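Local coordinates for cytochrome C-type biogenesis protein ccmF (Thermus thermophilus, PDB 6ZMQ) that is a membrane-bound cytochrome c heme lyase that binds heme and probably takes part in its transfer during c-type cytochrome maturation, at residues M193-Y204 with V295-T306. Sequence-based numbering, arbitrary orientation.
Sequences MYLGFVGLSVPY and VTLAFAATLLGT. With PTY (phosphatidylethanolamine), chain F.
Ala-298 O is gripped twice by Thr-302, whose OG1 donates to it at 2.7 Å and whose backbone N approaches from the opposite face of the carbonyl plane. With the hydroxyl thus turned back on its own helix, the CG2 methyl of Thr-302 faces Phe-197, 3.4 Å from its CA, while Leu-200 CD1 lies 3.6 Å from Thr-302 OG1 and also meets Ala-298 CB. Three aromatic rings, Phe-197, Phe-299 and Tyr-204, then cluster between the helices. Phe-299, its CG swung anti to the backbone N (chi1 165°), wedges among Phe-197, Leu-200, Ser-201 and Tyr-204. Against Tyr-204 it forms an offset stack, centroids 4.2 Å apart and planes at 16°, whereas the Phe-197 ring is slid aside so that the two barely overlap, their nearest atoms being the two CE1, 3.5 Å apart. Phe-197 in turn sits among Phe-299, Thr-302, Leu-303 and Thr-306. Beyond the stack, Tyr-204 OH is hydrogen-bonded to Ala-336 O of helix 325-345. An alanine replacing Tyr-204 would probably leave one face of Phe-299 without its stacking partner and Ala-336 O without this donor. Such reciprocal knobs-into-holes packing joins two roughly antiparallel helices, predicted to span the membrane, in the buried interior of a helical-bundle membrane protein.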
loop_
_atom_site.group_PDB
_atom_site.type_symbol
_atom_site.label_atom_id
_atom_site.label_comp_id
_atom_site.label_asym_id
_atom_site.label_seq_id
_atom_site.Cartn_x
_atom_site.Cartn_y
_atom_site.Cartn_z
ATOM N N MET A 193 -0.261 -2.525 -4.772
ATOM C CA MET A 193 -1.096 -1.335 -4.749
ATOM C C MET A 193 -2.130 -1.317 -5.868
ATOM O O MET A 193 -3.232 -0.793 -5.652
ATOM C CB MET A 193 -0.222 -0.087 -4.724
ATOM C CG MET A 193 0.090 0.269 -3.287
ATOM S SD MET A 193 1.227 1.586 -2.895
ATOM C CE MET A 193 2.254 0.634 -1.796
ATOM N N TYR A 194 -1.806 -1.889 -7.047
ATOM C CA TYR A 194 -2.754 -1.864 -8.169
ATOM C C TYR A 194 -4.001 -2.677 -7.839
ATOM O O TYR A 194 -5.128 -2.172 -7.971
ATOM C CB TYR A 194 -2.100 -2.389 -9.455
ATOM C CG TYR A 194 -1.000 -1.522 -10.064
ATOM C CD1 TYR A 194 -0.789 -0.210 -9.642
ATOM C CD2 TYR A 194 -0.166 -2.027 -11.057
ATOM C CE1 TYR A 194 0.228 0.573 -10.183
ATOM C CE2 TYR A 194 0.846 -1.257 -11.608
ATOM C CZ TYR A 194 1.036 0.037 -11.167
ATOM O OH TYR A 194 2.048 0.790 -11.724
ATOM N N LEU A 195 -3.782 -3.881 -7.280
ATOM C CA LEU A 195 -4.813 -4.702 -6.644
ATOM C C LEU A 195 -5.595 -3.917 -5.610
ATOM O O LEU A 195 -6.837 -3.923 -5.626
ATOM C CB LEU A 195 -4.158 -5.904 -5.957
ATOM C CG LEU A 195 -3.623 -7.071 -6.771
ATOM C CD1 LEU A 195 -2.919 -8.082 -5.883
ATOM C CD2 LEU A 195 -4.789 -7.701 -7.476
ATOM N N GLY A 196 -4.871 -3.179 -4.752
ATOM C CA GLY A 196 -5.520 -2.401 -3.715
ATOM C C GLY A 196 -6.428 -1.335 -4.286
ATOM O O GLY A 196 -7.597 -1.243 -3.878
ATOM N N PHE A 197 -5.967 -0.670 -5.372
ATOM C CA PHE A 197 -6.772 0.362 -6.020
ATOM C C PHE A 197 -8.030 -0.236 -6.611
ATOM O O PHE A 197 -9.132 0.284 -6.384
ATOM C CB PHE A 197 -5.960 1.085 -7.103
ATOM C CG PHE A 197 -6.800 1.930 -8.062
ATOM C CD1 PHE A 197 -7.165 3.219 -7.724
ATOM C CD2 PHE A 197 -7.196 1.445 -9.314
ATOM C CE1 PHE A 197 -7.926 3.989 -8.595
ATOM C CE2 PHE A 197 -7.958 2.213 -10.182
ATOM C CZ PHE A 197 -8.317 3.487 -9.824
ATOM N N VAL A 198 -7.892 -1.397 -7.265
ATOM C CA VAL A 198 -9.048 -1.914 -7.978
ATOM C C VAL A 198 -10.023 -2.534 -6.986
ATOM O O VAL A 198 -11.242 -2.506 -7.229
ATOM C CB VAL A 198 -8.623 -2.835 -9.144
ATOM C CG1 VAL A 198 -7.683 -2.079 -10.061
ATOM C CG2 VAL A 198 -7.931 -4.059 -8.671
ATOM N N GLY A 199 -9.527 -2.927 -5.794
ATOM C CA GLY A 199 -10.429 -3.250 -4.701
ATOM C C GLY A 199 -11.251 -2.055 -4.276
ATOM O O GLY A 199 -12.479 -2.084 -4.375
ATOM N N LEU A 200 -10.585 -0.918 -4.033
ATOM C CA LEU A 200 -11.304 0.302 -3.671
ATOM C C LEU A 200 -12.061 0.902 -4.855
ATOM O O LEU A 200 -12.773 1.900 -4.675
ATOM C CB LEU A 200 -10.352 1.337 -3.065
ATOM C CG LEU A 200 -10.030 1.231 -1.570
ATOM C CD1 LEU A 200 -9.523 2.567 -1.081
ATOM C CD2 LEU A 200 -11.239 0.787 -0.736
ATOM N N SER A 201 -11.906 0.341 -6.069
ATOM C CA SER A 201 -12.759 0.746 -7.178
ATOM C C SER A 201 -14.208 0.372 -6.926
ATOM O O SER A 201 -15.110 1.207 -7.083
ATOM C CB SER A 201 -12.268 0.119 -8.474
ATOM O OG SER A 201 -12.750 -1.200 -8.625
ATOM N N VAL A 202 -14.462 -0.873 -6.517
ATOM C CA VAL A 202 -15.828 -1.411 -6.595
ATOM C C VAL A 202 -16.766 -0.914 -5.489
ATOM O O VAL A 202 -17.939 -0.658 -5.795
ATOM C CB VAL A 202 -15.800 -2.925 -6.821
ATOM C CG1 VAL A 202 -14.845 -3.613 -5.905
ATOM C CG2 VAL A 202 -17.178 -3.610 -6.711
ATOM N N PRO A 203 -16.330 -0.684 -4.229
ATOM C CA PRO A 203 -17.167 0.125 -3.311
ATOM C C PRO A 203 -17.485 1.534 -3.787
ATOM O O PRO A 203 -18.655 1.939 -3.668
ATOM C CB PRO A 203 -16.319 0.167 -2.023
ATOM C CG PRO A 203 -15.014 -0.494 -2.403
ATOM C CD PRO A 203 -15.446 -1.492 -3.391
ATOM N N TYR A 204 -16.486 2.253 -4.344
ATOM C CA TYR A 204 -16.676 3.620 -4.845
ATOM C C TYR A 204 -17.763 3.674 -5.899
ATOM O O TYR A 204 -18.642 4.545 -5.842
ATOM C CB TYR A 204 -15.372 4.167 -5.447
ATOM C CG TYR A 204 -15.549 5.431 -6.294
ATOM C CD1 TYR A 204 -15.681 6.675 -5.683
ATOM C CD2 TYR A 204 -15.560 5.383 -7.701
ATOM C CE1 TYR A 204 -15.835 7.829 -6.430
ATOM C CE2 TYR A 204 -15.726 6.539 -8.456
ATOM C CZ TYR A 204 -15.863 7.755 -7.810
ATOM O OH TYR A 204 -16.012 8.918 -8.534
ATOM N N VAL A 295 -15.012 6.840 1.049
ATOM C CA VAL A 295 -14.726 5.946 -0.074
ATOM C C VAL A 295 -14.375 6.750 -1.327
ATOM O O VAL A 295 -13.499 6.339 -2.101
ATOM C CB VAL A 295 -15.874 4.941 -0.320
ATOM C CG1 VAL A 295 -17.141 5.603 -0.759
ATOM C CG2 VAL A 295 -15.446 3.827 -1.304
ATOM N N THR A 296 -14.961 7.956 -1.493
ATOM C CA THR A 296 -14.570 8.794 -2.629
ATOM C C THR A 296 -13.141 9.314 -2.473
ATOM O O THR A 296 -12.322 9.186 -3.399
ATOM C CB THR A 296 -15.555 9.958 -2.797
ATOM O OG1 THR A 296 -16.891 9.455 -2.936
ATOM C CG2 THR A 296 -15.191 10.798 -4.009
ATOM N N LEU A 297 -12.810 9.810 -1.275
ATOM C CA LEU A 297 -11.491 10.376 -1.011
ATOM C C LEU A 297 -10.412 9.300 -1.025
ATOM O O LEU A 297 -9.345 9.498 -1.612
ATOM C CB LEU A 297 -11.508 11.111 0.328
ATOM C CG LEU A 297 -12.214 12.468 0.306
ATOM C CD1 LEU A 297 -12.419 13.003 1.725
ATOM C CD2 LEU A 297 -11.498 13.480 -0.558
ATOM N N ALA A 298 -10.682 8.153 -0.386
ATOM C CA ALA A 298 -9.769 7.013 -0.377
ATOM C C ALA A 298 -9.529 6.445 -1.767
ATOM O O ALA A 298 -8.392 6.097 -2.106
ATOM C CB ALA A 298 -10.315 5.919 0.544
ATOM N N PHE A 299 -10.579 6.376 -2.601
ATOM C CA PHE A 299 -10.440 5.820 -3.942
ATOM C C PHE A 299 -9.605 6.720 -4.849
ATOM O O PHE A 299 -8.709 6.239 -5.558
ATOM C CB PHE A 299 -11.824 5.589 -4.540
ATOM C CG PHE A 299 -11.806 5.352 -6.017
ATOM C CD1 PHE A 299 -11.331 4.155 -6.517
ATOM C CD2 PHE A 299 -12.252 6.330 -6.913
ATOM C CE1 PHE A 299 -11.300 3.928 -7.875
ATOM C CE2 PHE A 299 -12.210 6.098 -8.277
ATOM C CZ PHE A 299 -11.730 4.896 -8.750
ATOM N N ALA A 300 -9.915 8.021 -4.883
ATOM C CA ALA A 300 -9.122 8.927 -5.719
ATOM C C ALA A 300 -7.708 9.124 -5.166
ATOM O O ALA A 300 -6.754 9.345 -5.939
ATOM C CB ALA A 300 -9.832 10.267 -5.860
ATOM N N ALA A 301 -7.554 9.019 -3.838
ATOM C CA ALA A 301 -6.237 8.995 -3.219
ATOM C C ALA A 301 -5.434 7.791 -3.682
ATOM O O ALA A 301 -4.248 7.920 -4.000
ATOM C CB ALA A 301 -6.389 8.987 -1.700
ATOM N N THR A 302 -6.075 6.613 -3.729
ATOM C CA THR A 302 -5.403 5.403 -4.195
ATOM C C THR A 302 -5.063 5.488 -5.677
ATOM O O THR A 302 -4.047 4.925 -6.096
ATOM C CB THR A 302 -6.256 4.160 -3.919
ATOM O OG1 THR A 302 -6.621 4.122 -2.538
ATOM C CG2 THR A 302 -5.448 2.906 -4.212
ATOM N N LEU A 303 -5.876 6.209 -6.462
ATOM C CA LEU A 303 -5.530 6.520 -7.853
ATOM C C LEU A 303 -4.224 7.299 -7.950
ATOM O O LEU A 303 -3.276 6.876 -8.628
ATOM C CB LEU A 303 -6.649 7.317 -8.527
ATOM C CG LEU A 303 -6.214 7.873 -9.891
ATOM C CD1 LEU A 303 -6.173 6.804 -10.992
ATOM C CD2 LEU A 303 -7.041 9.073 -10.271
ATOM N N LEU A 304 -4.162 8.442 -7.256
ATOM C CA LEU A 304 -2.987 9.300 -7.363
ATOM C C LEU A 304 -1.777 8.710 -6.636
ATOM O O LEU A 304 -0.638 9.107 -6.909
ATOM C CB LEU A 304 -3.315 10.707 -6.851
ATOM C CG LEU A 304 -2.693 11.901 -7.602
ATOM C CD1 LEU A 304 -2.541 11.623 -9.103
ATOM C CD2 LEU A 304 -3.501 13.194 -7.401
ATOM N N GLY A 305 -1.997 7.774 -5.711
ATOM C CA GLY A 305 -0.891 7.045 -5.117
ATOM C C GLY A 305 -0.368 5.930 -5.999
ATOM O O GLY A 305 0.825 5.617 -5.963
ATOM N N THR A 306 -1.246 5.299 -6.787
ATOM C CA THR A 306 -0.779 4.219 -7.647
ATOM C C THR A 306 -0.101 4.771 -8.892
ATOM O O THR A 306 0.779 4.118 -9.463
ATOM C CB THR A 306 -1.931 3.307 -8.062
ATOM O OG1 THR A 306 -3.090 4.090 -8.353
ATOM C CG2 THR A 306 -2.294 2.376 -6.934
HETATM C C1 PTY F . -14.261 -10.469 -3.591
HETATM C C2 PTY F . -20.216 -9.115 0.776
HETATM C C3 PTY F . -20.126 -10.139 -0.356
HETATM O O4 PTY F . -13.236 -10.325 -4.530
HETATM C C5 PTY F . -16.131 -12.014 -2.867
HETATM C C6 PTY F . -14.954 -11.807 -3.830
HETATM O O7 PTY F . -13.996 -12.806 -3.601
HETATM C C8 PTY F . -13.889 -13.838 -4.546
HETATM O O10 PTY F . -14.859 -14.378 -4.964
HETATM C C11 PTY F . -12.503 -14.278 -5.029
HETATM C C12 PTY F . -12.633 -15.210 -6.236
HETATM C C13 PTY F . -11.266 -15.644 -6.775
HETATM C C14 PTY F . -10.495 -16.436 -5.717
HETATM C C15 PTY F . -9.338 -17.203 -6.360
HETATM C C16 PTY F . -8.265 -17.437 -5.296
HETATM C C17 PTY F . -6.878 -17.570 -5.932
HETATM C C18 PTY F . -5.954 -16.369 -5.669
HETATM C C19 PTY F . -6.147 -15.713 -4.298
HETATM C C20 PTY F . -4.800 -15.315 -3.684
HETATM C C21 PTY F . -4.154 -14.153 -4.445
HETATM C C22 PTY F . -2.817 -13.801 -3.783
HETATM C C23 PTY F . -2.415 -12.343 -4.030
HETATM C C24 PTY F . -1.252 -12.292 -5.029
HETATM C C25 PTY F . -0.147 -11.361 -4.519
HETATM C C26 PTY F . 1.112 -11.500 -5.377
HETATM C C27 PTY F . 2.341 -11.117 -4.555
HETATM C C28 PTY F . 3.547 -11.882 -5.095
HETATM C C29 PTY F . 4.516 -12.211 -3.964
HETATM C C30 PTY F . -12.095 -9.649 -4.081
HETATM C C31 PTY F . -10.816 -9.652 -4.923
HETATM O O30 PTY F . -12.119 -9.057 -3.053
HETATM C C32 PTY F . -10.315 -11.053 -5.276
HETATM C C33 PTY F . -8.936 -10.925 -5.927
HETATM C C34 PTY F . -7.966 -11.944 -5.331
HETATM C C35 PTY F . -6.557 -11.358 -5.369
HETATM C C36 PTY F . -6.110 -11.216 -6.827
HETATM C C37 PTY F . -4.591 -11.388 -6.942
HETATM C C38 PTY F . -4.128 -11.264 -8.398
HETATM C C39 PTY F . -2.606 -11.346 -8.518
HETATM C C40 PTY F . -2.228 -12.098 -9.793
HETATM C C41 PTY F . -0.720 -12.343 -9.847
HETATM C C42 PTY F . -0.410 -13.672 -9.162
HETATM C C43 PTY F . 0.177 -14.633 -10.193
HETATM C C44 PTY F . 1.040 -15.649 -9.451
HETATM P P1 PTY F . -18.522 -11.157 -2.174
HETATM O O11 PTY F . -18.812 -10.232 -0.838
HETATM O O12 PTY F . -19.551 -10.809 -3.223
HETATM O O13 PTY F . -18.716 -12.611 -1.811
HETATM O O14 PTY F . -16.987 -10.901 -2.754
HETATM N N1 PTY F . -21.495 -9.261 1.449
#